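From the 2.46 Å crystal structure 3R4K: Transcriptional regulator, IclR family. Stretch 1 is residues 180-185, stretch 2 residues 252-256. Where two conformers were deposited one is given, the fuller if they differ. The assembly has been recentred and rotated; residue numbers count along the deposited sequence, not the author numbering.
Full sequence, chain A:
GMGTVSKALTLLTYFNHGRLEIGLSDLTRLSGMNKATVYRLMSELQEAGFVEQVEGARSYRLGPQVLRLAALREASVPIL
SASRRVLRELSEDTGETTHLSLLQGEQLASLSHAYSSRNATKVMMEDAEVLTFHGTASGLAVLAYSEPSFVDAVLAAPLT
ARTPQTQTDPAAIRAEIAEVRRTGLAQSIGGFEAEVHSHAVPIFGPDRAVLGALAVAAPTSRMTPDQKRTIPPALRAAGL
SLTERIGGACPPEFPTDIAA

Stretch 1, residues 180-185: VRRTGL
Stretch 2, residues 252-256: PEFPT

Stretch 2 has no regular helix or strand: Pro252 and Glu253 are turn-like, Phe254 and Pro255 extended. It packs against a helix end. The helix begins earlier in the chain and ends at Thr183; Val180 to Arg182 have phi -56 to -73 and psi near -42, and Thr183 is -101/-17. Gly184 N donates to Val180 O at 2.7 Å, and Gly184 leaves the helix at 76/13. Leu185 is extended, -146/137 (chi1 t, chi2 137°). Val180 has chi1 29°. No hydrogen bond joins the stretches; van der Waals packing buries 198 Å² in total.

Pro252 (-59/-33, C-gamma endo) makes no contact.

Glu253 (-65/-6) points its CA-to-CB bond sideways, with chi1 p, chi2 -105° and chi3 52°. Glu253 O lies 3.2 Å from Arg181 O. Both are acceptors, so this is not a hydrogen bond.

Phe254 (-100/123) starts away from the helix, but chi1 t and chi2 77° bring the ring end back. Phe254 CE1 reaches Gly184 O at 3.6 Å. The oxygen sits at the ring edge, near its plane.

Pro255 (-79/132, C-gamma endo) points toward stretch 1 and has the largest covered area, 54 Å². Pro255 CG is 3.3 Å from Arg182 O, 3.6 Å from Thr183 C and 3.7 Å from Gly184 N. A compact ring suits this packing on backbone. Gly184 CA and Pro255 CA are 5.8 Å apart; Glu253 to Pro255 runs roughly along Arg181 to Gly184.

Gly184 is buried, 41 Å² of it by stretch 2; Phe254 and Pro255 remain partly exposed. Positive phi favours glycine, and an ideal CB would lie 3.1 Å from Phe254 CE1.

Arg182 (t, t, p, chi4 86°) and Thr183 (chi1 p) turn CA-to-CB away, leaving backbone to meet the proline. Arg181 (m, t, t, chi4 -128°) points sideways. Thr256 (phi -131, chi1 t) is out of reach.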

# COMPACT_ATOMS: atom_id res chain seq x y z
N VAL A 180 17.75 -16.79 -15.43
CA VAL A 180 17.21 -15.45 -15.14
C VAL A 180 17.22 -15.23 -13.61
O VAL A 180 17.62 -14.15 -13.17
CB VAL A 180 15.85 -15.10 -15.83
CG1 VAL A 180 14.94 -16.26 -16.11
CG2 VAL A 180 15.13 -13.92 -15.17
N ARG A 181 16.83 -16.27 -12.82
CA ARG A 181 16.84 -16.27 -11.35
C ARG A 181 18.24 -15.94 -10.83
O ARG A 181 18.41 -15.19 -9.87
CB ARG A 181 16.42 -17.66 -10.81
CG ARG A 181 14.93 -17.95 -10.86
CD ARG A 181 14.55 -19.23 -10.10
NE ARG A 181 13.14 -19.60 -10.32
CZ ARG A 181 12.26 -19.86 -9.35
NH1 ARG A 181 12.62 -19.78 -8.08
NH2 ARG A 181 11.01 -20.18 -9.66
N ARG A 182 19.25 -16.53 -11.49
CA ARG A 182 20.67 -16.43 -11.18
C ARG A 182 21.29 -15.06 -11.52
O ARG A 182 22.12 -14.57 -10.76
CB ARG A 182 21.40 -17.54 -11.95
CG ARG A 182 22.73 -17.97 -11.33
CD ARG A 182 23.51 -18.89 -12.26
NE ARG A 182 23.85 -18.28 -13.55
CZ ARG A 182 24.93 -17.53 -13.77
NH1 ARG A 182 25.78 -17.27 -12.78
NH2 ARG A 182 25.16 -17.03 -14.97
N THR A 183 20.92 -14.48 -12.68
CA THR A 183 21.51 -13.23 -13.19
C THR A 183 20.65 -11.98 -12.95
O THR A 183 21.17 -10.88 -13.03
CB THR A 183 21.82 -13.37 -14.68
OG1 THR A 183 20.60 -13.53 -15.41
CG2 THR A 183 22.78 -14.52 -14.99
N GLY A 184 19.36 -12.16 -12.67
CA GLY A 184 18.43 -11.06 -12.42
C GLY A 184 17.97 -10.31 -13.66
O GLY A 184 17.39 -9.22 -13.55
N LEU A 185 18.23 -10.89 -14.86
CA LEU A 185 17.90 -10.32 -16.17
C LEU A 185 17.53 -11.43 -17.17
O LEU A 185 18.20 -12.47 -17.23
CB LEU A 185 19.09 -9.49 -16.71
CG LEU A 185 18.81 -8.60 -17.91
CD1 LEU A 185 19.45 -7.26 -17.73
CD2 LEU A 185 19.32 -9.22 -19.18
N PRO A 252 15.81 -12.25 -1.38
CA PRO A 252 17.25 -12.63 -1.33
C PRO A 252 17.75 -13.34 -2.59
O PRO A 252 18.91 -13.14 -2.98
CB PRO A 252 17.34 -13.55 -0.10
CG PRO A 252 15.94 -13.95 0.23
CD PRO A 252 15.06 -12.84 -0.25
N GLU A 253 16.87 -14.12 -3.25
CA GLU A 253 17.13 -14.88 -4.48
C GLU A 253 17.42 -13.97 -5.72
O GLU A 253 17.75 -14.50 -6.79
CB GLU A 253 15.96 -15.85 -4.79
CG GLU A 253 14.59 -15.19 -4.88
CD GLU A 253 13.67 -15.41 -3.70
OE1 GLU A 253 14.09 -15.15 -2.55
OE2 GLU A 253 12.49 -15.76 -3.93
N PHE A 254 17.28 -12.63 -5.56
CA PHE A 254 17.53 -11.66 -6.62
C PHE A 254 18.93 -11.03 -6.43
O PHE A 254 19.20 -10.44 -5.38
CB PHE A 254 16.42 -10.58 -6.67
CG PHE A 254 16.62 -9.56 -7.76
CD1 PHE A 254 16.33 -9.86 -9.09
CD2 PHE A 254 17.11 -8.30 -7.47
CE1 PHE A 254 16.54 -8.92 -10.10
CE2 PHE A 254 17.31 -7.35 -8.48
CZ PHE A 254 17.02 -7.67 -9.79
N PRO A 255 19.81 -11.14 -7.47
CA PRO A 255 21.17 -10.58 -7.33
C PRO A 255 21.25 -9.06 -7.52
O PRO A 255 20.71 -8.53 -8.49
CB PRO A 255 21.97 -11.31 -8.41
CG PRO A 255 20.98 -11.76 -9.41
CD PRO A 255 19.63 -11.81 -8.77
N THR A 256 21.94 -8.38 -6.59
CA THR A 256 22.19 -6.93 -6.58
C THR A 256 23.69 -6.68 -6.33
O THR A 256 24.31 -7.26 -5.44
CB THR A 256 21.27 -6.16 -5.58
OG1 THR A 256 21.64 -4.79 -5.49
CG2 THR A 256 21.20 -6.80 -4.20